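Local coordinates for hypothetical protein RBSTP0775 (Geobacillus stearothermophilus, PDB 1RZ3) that is of unknown function but probably acts as an ATP-dependent P-loop kinase of the phosphoribulokinase and uridine kinase family, possibly a uridine kinase, at residues D60-V63 against K67-H70; E139-F144 against E185-I190; E74-Y79 against E180-E185. All blocks are in the same frame, centred on the assembly; numbering follows the deposited sequence.

Overall arrangement
The three contacts show how loops and helices are tied to one another around the core of a probable P-loop kinase. Contact 1 precedes contact 3 along the chain, their centres about 14 Å apart; they pack together where Arg68 O lies 3.2 Å from Glu78 OE1, and Arg175 serves both oxygens, bonding Arg68 O through NH2 and Glu78 OE1 through NH1. Contacts 2 and 3 share Glu185 on helix 169-187, again with centres about 14 Å apart, and Pro189 packs on Tyr183. Contacts 1 and 2 do not touch, their centres being about 21 Å apart. The calcium-binding Asp124 lies away from all three, whereas contact 3 borders the probable P-loop.

Contact 1: residues D60-V63 against K67-H70; sequences DHIV and KRYH
Val63 and Arg68 are joined by the one hydrogen bond of this contact, from Arg68 NE to Val63 O at 2.8 Å. The bond is bent, with an N-H...O angle of 142°; the oxygen stays in the guanidinium plane, while the donor is tilted from the carbonyl plane. Arg68 CG sits between its own backbone N and carbonyl carbon (chi1 58°), and the extended chain beyond it carries NE to this carbonyl. The guanidinium is also packed on both faces: Ile62 CD1 lies over one, 3.7 Å from Arg68 CZ, and Tyr69 CD2, from the next residue in the chain, lies over the opposite face, each offset toward the rim. Val63 CG2 rests 3.7 Å from Lys67 CB and 3.8 Å from Arg68 CD, its side chain crossing that of Lys67 nearly at a right angle, while the rest of the lysine leads away. Arg68 NH2 is bonded to Tyr108 OH, and Ile62 O to His115 NE2, which fastens the pair to the antiparallel hairpin 102-109/114-121. The arrangement is a buried arginine at the end of short helix 65-68 reaching back to a backbone carbonyl of the loop from strand 53-57, beside the hairpin that accompanies the parallel P-loop sheet.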
loop_
_atom_site.group_PDB
_atom_site.type_symbol
_atom_site.label_atom_id
_atom_site.label_comp_id
_atom_site.label_asym_id
_atom_site.label_seq_id
_atom_site.Cartn_x
_atom_site.Cartn_y
_atom_site.Cartn_z
ATOM N N ASP A 60 7.251 4.047 -2.851
ATOM C CA ASP A 60 8.339 3.882 -3.818
ATOM C C ASP A 60 7.850 4.277 -5.208
ATOM O O ASP A 60 8.650 4.579 -6.097
ATOM C CB ASP A 60 8.787 2.413 -3.940
ATOM C CG ASP A 60 9.557 1.909 -2.734
ATOM O OD1 ASP A 60 10.241 2.711 -2.074
ATOM O OD2 ASP A 60 9.492 0.688 -2.468
ATOM N N HIS A 61 6.535 4.282 -5.400
ATOM C CA HIS A 61 6.007 4.539 -6.734
ATOM C C HIS A 61 5.236 5.825 -6.980
ATOM O O HIS A 61 4.247 5.835 -7.716
ATOM C CB HIS A 61 5.170 3.331 -7.149
ATOM C CG HIS A 61 5.865 2.025 -6.918
ATOM N ND1 HIS A 61 7.014 1.668 -7.591
ATOM C CD2 HIS A 61 5.617 1.025 -6.040
ATOM C CE1 HIS A 61 7.445 0.505 -7.134
ATOM N NE2 HIS A 61 6.616 0.093 -6.193
ATOM N N ILE A 62 5.702 6.908 -6.376
ATOM C CA ILE A 62 5.069 8.206 -6.552
ATOM C C ILE A 62 5.791 8.973 -7.660
ATOM O O ILE A 62 6.885 8.585 -8.092
ATOM C CB ILE A 62 5.117 9.029 -5.252
ATOM C CG1 ILE A 62 6.570 9.234 -4.811
ATOM C CG2 ILE A 62 4.321 8.322 -4.166
ATOM C CD1 ILE A 62 6.724 10.165 -3.638
ATOM N N VAL A 63 5.167 10.054 -8.120
ATOM C CA VAL A 63 5.735 10.885 -9.172
ATOM C C VAL A 63 6.728 11.903 -8.616
ATOM O O VAL A 63 6.836 12.083 -7.407
ATOM C CB VAL A 63 4.626 11.638 -9.933
ATOM C CG1 VAL A 63 3.661 10.638 -10.557
ATOM C CG2 VAL A 63 3.881 12.573 -8.981
ATOM N N LYS A 67 5.514 17.232 -10.211
ATOM C CA LYS A 67 4.167 16.809 -10.581
ATOM C C LYS A 67 3.182 16.718 -9.418
ATOM O O LYS A 67 1.981 16.570 -9.632
ATOM C CB LYS A 67 4.213 15.463 -11.310
ATOM C CG LYS A 67 4.916 15.514 -12.656
ATOM C CD LYS A 67 4.764 14.205 -13.415
ATOM C CE LYS A 67 5.437 14.285 -14.778
ATOM N NZ LYS A 67 5.249 13.039 -15.571
ATOM N N ARG A 68 3.680 16.807 -8.192
ATOM C CA ARG A 68 2.803 16.716 -7.030
ATOM C C ARG A 68 2.934 17.906 -6.081
ATOM O O ARG A 68 2.317 17.927 -5.017
ATOM C CB ARG A 68 3.066 15.404 -6.285
ATOM C CG ARG A 68 4.500 15.230 -5.829
ATOM C CD ARG A 68 4.803 13.773 -5.516
ATOM N NE ARG A 68 6.209 13.581 -5.181
ATOM C CZ ARG A 68 6.731 13.840 -3.990
ATOM N NH1 ARG A 68 5.959 14.294 -3.015
ATOM N NH2 ARG A 68 8.027 13.658 -3.780
ATOM N N TYR A 69 3.742 18.890 -6.473
ATOM C CA TYR A 69 3.947 20.105 -5.683
ATOM C C TYR A 69 3.877 21.327 -6.598
ATOM O O TYR A 69 4.226 21.245 -7.773
ATOM C CB TYR A 69 5.313 20.090 -4.991
ATOM C CG TYR A 69 5.438 19.127 -3.833
ATOM C CD1 TYR A 69 4.597 19.223 -2.724
ATOM C CD2 TYR A 69 6.419 18.139 -3.831
ATOM C CE1 TYR A 69 4.734 18.357 -1.639
ATOM C CE2 TYR A 69 6.565 17.270 -2.753
ATOM C CZ TYR A 69 5.721 17.384 -1.662
ATOM O OH TYR A 69 5.870 16.528 -0.595
ATOM N N HIS A 70 3.423 22.453 -6.054
ATOM C CA HIS A 70 3.320 23.697 -6.818
ATOM C C HIS A 70 2.600 23.513 -8.149
ATOM O O HIS A 70 3.024 24.050 -9.173
ATOM C CB HIS A 70 4.715 24.265 -7.083
ATOM C CG HIS A 70 5.546 24.413 -5.849
ATOM N ND1 HIS A 70 5.163 25.198 -4.783
ATOM C CD2 HIS A 70 6.734 23.862 -5.504
ATOM C CE1 HIS A 70 6.080 25.124 -3.834
ATOM N NE2 HIS A 70 7.042 24.319 -4.246
#

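Contact 2: residues E139-F144 against E185-I190; sequences EWRPFF and ETEEPI
Arg141 and Glu187 both fold their side chains to meet: the arginine bends at chi3 (-69°) and the glutamate at chi2, each with CG anti to its carbonyl carbon. The result is a salt bridge made by a single pair of atoms, Arg141 NH1 and Glu187 OE1, 2.8 Å apart. Instead of a flat, two-pronged pairing, the guanidinium and carboxylate planes stand 73° apart, and NH1 meets OE1 from above the carboxylate plane, 63° out of it. A water at the guanidinium edge, in its plane, bridges the two, accepting from Arg141 NH2 at 3.0 Å and donating to Glu187 OE1 at 2.8 Å, which gives this oxygen two donors. Arg141 NH1 also bonds Gln136 O, and Glu187 OE2 takes the backbone N of Lys138, giving each group a second partner just before 139-144. Arg192 brings a like charge close to Arg141, which the carboxylate probably offsets. A leucine in place of Arg141 would probably leave Glu187 OE1 without its positive mate and the bridging water without its donor. This surface salt bridge of the probable P-loop kinase fold ties the loop between parallel strands 127-132 and 146-150 to the turn where helix 169-187 gives way to helix 189-192.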
loop_
_atom_site.group_PDB
_atom_site.type_symbol
_atom_site.label_atom_id
_atom_site.label_comp_id
_atom_site.label_asym_id
_atom_site.label_seq_id
_atom_site.Cartn_x
_atom_site.Cartn_y
_atom_site.Cartn_z
ATOM N N GLU A 139 -10.071 2.087 -8.183
ATOM C CA GLU A 139 -9.285 1.505 -9.259
ATOM C C GLU A 139 -8.451 0.286 -8.861
ATOM O O GLU A 139 -8.270 -0.639 -9.664
ATOM C CB GLU A 139 -8.348 2.567 -9.851
ATOM C CG GLU A 139 -9.027 3.769 -10.512
ATOM C CD GLU A 139 -9.650 4.761 -9.531
ATOM O OE1 GLU A 139 -9.269 4.782 -8.340
ATOM O OE2 GLU A 139 -10.519 5.545 -9.968
ATOM N N TRP A 140 -7.948 0.285 -7.627
ATOM C CA TRP A 140 -7.089 -0.796 -7.145
ATOM C C TRP A 140 -7.780 -1.909 -6.355
ATOM O O TRP A 140 -7.342 -3.062 -6.382
ATOM C CB TRP A 140 -5.955 -0.203 -6.305
ATOM C CG TRP A 140 -5.139 0.847 -7.027
ATOM C CD1 TRP A 140 -5.047 1.036 -8.380
ATOM C CD2 TRP A 140 -4.247 1.797 -6.430
ATOM N NE1 TRP A 140 -4.150 2.041 -8.661
ATOM C CE2 TRP A 140 -3.644 2.526 -7.483
ATOM C CE3 TRP A 140 -3.894 2.100 -5.109
ATOM C CZ2 TRP A 140 -2.710 3.538 -7.254
ATOM C CZ3 TRP A 140 -2.962 3.103 -4.879
ATOM C CH2 TRP A 140 -2.381 3.812 -5.947
ATOM N N ARG A 141 -8.856 -1.565 -5.655
ATOM C CA ARG A 141 -9.622 -2.527 -4.848
ATOM C C ARG A 141 -9.854 -3.935 -5.405
ATOM O O ARG A 141 -9.644 -4.932 -4.707
ATOM C CB ARG A 141 -11.012 -1.959 -4.514
ATOM C CG ARG A 141 -11.048 -0.839 -3.522
ATOM C CD ARG A 141 -12.415 -0.803 -2.823
ATOM N NE ARG A 141 -13.531 -0.400 -3.682
ATOM C CZ ARG A 141 -13.881 0.863 -3.917
ATOM N NH1 ARG A 141 -13.199 1.855 -3.366
ATOM N NH2 ARG A 141 -14.934 1.137 -4.676
ATOM N N PRO A 142 -10.311 -4.039 -6.664
ATOM C CA PRO A 142 -10.576 -5.353 -7.258
ATOM C C PRO A 142 -9.412 -6.327 -7.265
ATOM O O PRO A 142 -9.614 -7.528 -7.376
ATOM C CB PRO A 142 -11.022 -5.016 -8.683
ATOM C CG PRO A 142 -11.483 -3.577 -8.595
ATOM C CD PRO A 142 -10.485 -2.968 -7.662
ATOM N N PHE A 143 -8.195 -5.813 -7.136
ATOM C CA PHE A 143 -7.026 -6.679 -7.202
ATOM C C PHE A 143 -6.463 -7.176 -5.880
ATOM O O PHE A 143 -5.428 -7.846 -5.862
ATOM C CB PHE A 143 -5.951 -5.974 -8.033
ATOM C CG PHE A 143 -6.437 -5.580 -9.398
ATOM C CD1 PHE A 143 -6.691 -6.551 -10.361
ATOM C CD2 PHE A 143 -6.735 -4.252 -9.692
ATOM C CE1 PHE A 143 -7.243 -6.208 -11.595
ATOM C CE2 PHE A 143 -7.288 -3.898 -10.921
ATOM C CZ PHE A 143 -7.543 -4.880 -11.873
ATOM N N PHE A 144 -7.147 -6.861 -4.781
ATOM C CA PHE A 144 -6.731 -7.311 -3.449
ATOM C C PHE A 144 -7.653 -8.431 -2.982
ATOM O O PHE A 144 -8.874 -8.328 -3.110
ATOM C CB PHE A 144 -6.822 -6.170 -2.426
ATOM C CG PHE A 144 -5.754 -5.130 -2.570
ATOM C CD1 PHE A 144 -4.466 -5.372 -2.107
ATOM C CD2 PHE A 144 -6.035 -3.904 -3.163
ATOM C CE1 PHE A 144 -3.467 -4.402 -2.234
ATOM C CE2 PHE A 144 -5.045 -2.929 -3.295
ATOM C CZ PHE A 144 -3.758 -3.182 -2.829
ATOM N N GLU A 185 -14.033 9.695 3.913
ATOM C CA GLU A 185 -15.414 9.998 3.570
ATOM C C GLU A 185 -15.867 9.432 2.228
ATOM O O GLU A 185 -16.995 8.960 2.103
ATOM C CB GLU A 185 -15.635 11.512 3.574
ATOM C CG GLU A 185 -17.037 11.925 3.164
ATOM C CD GLU A 185 -17.260 13.420 3.274
ATOM O OE1 GLU A 185 -16.556 14.181 2.576
ATOM O OE2 GLU A 185 -18.139 13.832 4.061
ATOM N N THR A 186 -14.990 9.471 1.231
ATOM C CA THR A 186 -15.346 8.983 -0.091
ATOM C C THR A 186 -15.221 7.470 -0.275
ATOM O O THR A 186 -16.074 6.858 -0.912
ATOM C CB THR A 186 -14.515 9.693 -1.194
ATOM O OG1 THR A 186 -13.128 9.378 -1.040
ATOM C CG2 THR A 186 -14.686 11.203 -1.099
ATOM N N GLU A 187 -14.176 6.865 0.285
ATOM C CA GLU A 187 -13.975 5.424 0.128
ATOM C C GLU A 187 -14.302 4.549 1.342
ATOM O O GLU A 187 -14.371 3.324 1.218
ATOM C CB GLU A 187 -12.538 5.151 -0.337
ATOM C CG GLU A 187 -12.174 5.847 -1.643
ATOM C CD GLU A 187 -12.872 5.255 -2.865
ATOM O OE1 GLU A 187 -13.876 4.522 -2.709
ATOM O OE2 GLU A 187 -12.411 5.533 -3.994
ATOM N N GLU A 188 -14.507 5.162 2.507
ATOM C CA GLU A 188 -14.836 4.406 3.721
ATOM C C GLU A 188 -13.942 3.169 3.875
ATOM O O GLU A 188 -14.434 2.046 4.011
ATOM C CB GLU A 188 -16.303 3.969 3.674
ATOM C CG GLU A 188 -17.297 5.116 3.610
ATOM C CD GLU A 188 -18.707 4.645 3.303
ATOM O OE1 GLU A 188 -18.975 4.286 2.136
ATOM O OE2 GLU A 188 -19.544 4.625 4.230
ATOM N N PRO A 189 -12.615 3.367 3.876
ATOM C CA PRO A 189 -11.644 2.276 4.008
ATOM C C PRO A 189 -11.794 1.410 5.254
ATOM O O PRO A 189 -11.494 0.220 5.223
ATOM C CB PRO A 189 -10.301 3.005 3.965
ATOM C CG PRO A 189 -10.625 4.339 4.582
ATOM C CD PRO A 189 -11.939 4.676 3.921
ATOM N N ILE A 190 -12.253 2.000 6.351
ATOM C CA ILE A 190 -12.421 1.237 7.580
ATOM C C ILE A 190 -13.568 0.241 7.440
ATOM O O ILE A 190 -13.480 -0.891 7.911
ATOM C CB ILE A 190 -12.656 2.179 8.784
ATOM C CG1 ILE A 190 -11.441 3.100 8.940
ATOM C CG2 ILE A 190 -12.877 1.364 10.055
ATOM C CD1 ILE A 190 -11.531 4.090 10.090
HETATM O O HOH W 1 -15.786 4.020 -4.713
#

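Contact 3: residues E74-Y79 against E180-E185; sequences EEWFEY and EDYYLE
Helix 75-82 packs beside helix 169-187, with Trp76 and Glu180 closest along the two backbones, their CA atoms 8.2 Å apart. Between the helices the direct contact is aromatic. The six-membered ring of Trp76 leans onto Tyr182, with CZ3 as its leading atom, poised over the centre of one face of the phenol ring and 3.5 Å from Tyr182 CG. Beside it Trp76 CH2 reaches Tyr182 CE1 at 3.8 Å. The ring centroids are 4.6 Å apart and the planes meet at 43°, an oblique aromatic pairing, intermediate in tilt. Tyr182 holds its ring anti to the backbone N (chi1 -177°), which carries it out from its helix toward the tryptophan, while Phe77 CB packs over the centre of one face of the indole. One turn along from Trp76, the polar groups are linked by water: it lies in the plane of the Tyr79 ring, 2.9 Å from Tyr79 OH, and donates to Glu180 OE2 at 2.7 Å.

Salt bridges extend the join along helix 169-187, Glu74 with Lys178 and both Glu75 and Glu78 with Arg175, and the hydroxyl of Tyr182 is bonded to that of Tyr81. Tyr79 touches Ser31 and Glu180 touches Leu30, both in the probable Walker A loop. The arrangement is thus a helix-helix interface with an aromatic pair toward the surface and a water bridge beside the probable P-loop, consistent with a nucleotide-binding kinase fold.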
loop_
_atom_site.group_PDB
_atom_site.type_symbol
_atom_site.label_atom_id
_atom_site.label_comp_id
_atom_site.label_asym_id
_atom_site.label_seq_id
_atom_site.Cartn_x
_atom_site.Cartn_y
_atom_site.Cartn_z
ATOM N N GLU A 74 -4.986 22.556 -4.654
ATOM C CA GLU A 74 -4.871 22.507 -3.205
ATOM C C GLU A 74 -4.017 21.282 -2.901
ATOM O O GLU A 74 -4.047 20.302 -3.647
ATOM C CB GLU A 74 -6.249 22.375 -2.557
ATOM C CG GLU A 74 -7.083 23.647 -2.640
ATOM C CD GLU A 74 -8.426 23.512 -1.947
ATOM O OE1 GLU A 74 -8.454 23.057 -0.784
ATOM O OE2 GLU A 74 -9.452 23.870 -2.562
ATOM N N GLU A 75 -3.261 21.336 -1.813
ATOM C CA GLU A 75 -2.384 20.231 -1.460
ATOM C C GLU A 75 -3.066 18.889 -1.217
ATOM O O GLU A 75 -2.475 17.843 -1.502
ATOM C CB GLU A 75 -1.516 20.620 -0.260
ATOM C CG GLU A 75 -0.546 21.754 -0.582
ATOM C CD GLU A 75 0.711 21.711 0.267
ATOM O OE1 GLU A 75 1.370 20.650 0.301
ATOM O OE2 GLU A 75 1.048 22.737 0.894
ATOM N N TRP A 76 -4.295 18.893 -0.707
ATOM C CA TRP A 76 -4.979 17.626 -0.466
ATOM C C TRP A 76 -5.191 16.906 -1.792
ATOM O O TRP A 76 -5.071 15.680 -1.882
ATOM C CB TRP A 76 -6.338 17.840 0.213
ATOM C CG TRP A 76 -7.422 18.338 -0.710
ATOM C CD1 TRP A 76 -7.769 19.641 -0.946
ATOM C CD2 TRP A 76 -8.280 17.539 -1.536
ATOM N NE1 TRP A 76 -8.791 19.700 -1.865
ATOM C CE2 TRP A 76 -9.123 18.426 -2.246
ATOM C CE3 TRP A 76 -8.418 16.159 -1.748
ATOM C CZ2 TRP A 76 -10.094 17.977 -3.152
ATOM C CZ3 TRP A 76 -9.388 15.712 -2.655
ATOM C CH2 TRP A 76 -10.210 16.623 -3.343
ATOM N N PHE A 77 -5.503 17.685 -2.821
ATOM C CA PHE A 77 -5.751 17.157 -4.156
ATOM C C PHE A 77 -4.464 16.619 -4.780
ATOM O O PHE A 77 -4.483 15.599 -5.470
ATOM C CB PHE A 77 -6.335 18.260 -5.042
ATOM C CG PHE A 77 -6.807 17.780 -6.383
ATOM C CD1 PHE A 77 -8.125 17.382 -6.569
ATOM C CD2 PHE A 77 -5.930 17.721 -7.459
ATOM C CE1 PHE A 77 -8.570 16.931 -7.811
ATOM C CE2 PHE A 77 -6.364 17.270 -8.707
ATOM C CZ PHE A 77 -7.688 16.874 -8.883
ATOM N N GLU A 78 -3.356 17.318 -4.548
ATOM C CA GLU A 78 -2.061 16.906 -5.083
ATOM C C GLU A 78 -1.663 15.568 -4.465
ATOM O O GLU A 78 -1.196 14.655 -5.149
ATOM C CB GLU A 78 -0.980 17.940 -4.744
ATOM C CG GLU A 78 -1.260 19.353 -5.234
ATOM C CD GLU A 78 -0.085 20.287 -5.018
ATOM O OE1 GLU A 78 0.493 20.275 -3.915
ATOM O OE2 GLU A 78 0.259 21.043 -5.951
ATOM N N TYR A 79 -1.851 15.471 -3.155
ATOM C CA TYR A 79 -1.505 14.271 -2.408
ATOM C C TYR A 79 -2.386 13.069 -2.754
ATOM O O TYR A 79 -1.883 11.964 -2.966
ATOM C CB TYR A 79 -1.579 14.583 -0.909
ATOM C CG TYR A 79 -1.237 13.432 0.022
ATOM C CD1 TYR A 79 -0.182 12.566 -0.255
ATOM C CD2 TYR A 79 -1.938 13.254 1.217
ATOM C CE1 TYR A 79 0.170 11.547 0.641
ATOM C CE2 TYR A 79 -1.594 12.248 2.113
ATOM C CZ TYR A 79 -0.542 11.401 1.821
ATOM O OH TYR A 79 -0.199 10.423 2.724
ATOM N N GLU A 180 -6.663 12.808 3.878
ATOM C CA GLU A 180 -7.107 11.679 4.685
ATOM C C GLU A 180 -8.612 11.755 4.940
ATOM O O GLU A 180 -9.322 10.752 4.833
ATOM C CB GLU A 180 -6.333 11.652 6.004
ATOM C CG GLU A 180 -4.844 11.440 5.800
ATOM C CD GLU A 180 -4.048 11.543 7.081
ATOM O OE1 GLU A 180 -4.629 11.898 8.130
ATOM O OE2 GLU A 180 -2.832 11.273 7.035
ATOM N N ASP A 181 -9.109 12.946 5.265
ATOM C CA ASP A 181 -10.541 13.102 5.499
ATOM C C ASP A 181 -11.310 12.788 4.221
ATOM O O ASP A 181 -12.379 12.180 4.265
ATOM C CB ASP A 181 -10.871 14.527 5.960
ATOM C CG ASP A 181 -10.358 14.825 7.355
ATOM O OD1 ASP A 181 -9.973 13.880 8.075
ATOM O OD2 ASP A 181 -10.353 16.015 7.739
ATOM N N TYR A 182 -10.761 13.208 3.084
ATOM C CA TYR A 182 -11.391 12.963 1.791
ATOM C C TYR A 182 -11.488 11.456 1.545
ATOM O O TYR A 182 -12.533 10.939 1.141
ATOM C CB TYR A 182 -10.564 13.603 0.671
ATOM C CG TYR A 182 -11.182 13.456 -0.704
ATOM C CD1 TYR A 182 -12.270 14.241 -1.090
ATOM C CD2 TYR A 182 -10.695 12.512 -1.613
ATOM C CE1 TYR A 182 -12.858 14.092 -2.345
ATOM C CE2 TYR A 182 -11.275 12.352 -2.867
ATOM C CZ TYR A 182 -12.357 13.147 -3.227
ATOM O OH TYR A 182 -12.930 13.002 -4.468
ATOM N N TYR A 183 -10.387 10.759 1.793
ATOM C CA TYR A 183 -10.334 9.313 1.598
ATOM C C TYR A 183 -11.349 8.595 2.484
ATOM O O TYR A 183 -12.145 7.779 2.008
ATOM C CB TYR A 183 -8.919 8.812 1.905
ATOM C CG TYR A 183 -8.726 7.319 1.738
ATOM C CD1 TYR A 183 -9.073 6.680 0.547
ATOM C CD2 TYR A 183 -8.148 6.558 2.751
ATOM C CE1 TYR A 183 -8.847 5.314 0.371
ATOM C CE2 TYR A 183 -7.914 5.190 2.582
ATOM C CZ TYR A 183 -8.267 4.577 1.388
ATOM O OH TYR A 183 -8.039 3.231 1.207
ATOM N N LEU A 184 -11.321 8.915 3.773
ATOM C CA LEU A 184 -12.223 8.304 4.743
ATOM C C LEU A 184 -13.692 8.507 4.396
ATOM O O LEU A 184 -14.503 7.599 4.560
ATOM C CB LEU A 184 -11.946 8.866 6.142
ATOM C CG LEU A 184 -10.616 8.456 6.781
ATOM C CD1 LEU A 184 -10.355 9.295 8.025
ATOM C CD2 LEU A 184 -10.652 6.968 7.127
ATOM N N GLU A 185 -14.033 9.695 3.913
ATOM C CA GLU A 185 -15.414 9.998 3.570
ATOM C C GLU A 185 -15.867 9.432 2.228
ATOM O O GLU A 185 -16.995 8.960 2.103
ATOM C CB GLU A 185 -15.635 11.512 3.574
ATOM C CG GLU A 185 -17.037 11.925 3.164
ATOM C CD GLU A 185 -17.260 13.420 3.274
ATOM O OE1 GLU A 185 -16.556 14.181 2.576
ATOM O OE2 GLU A 185 -18.139 13.832 4.061
HETATM O O HOH W 2 -1.692 9.774 5.120
#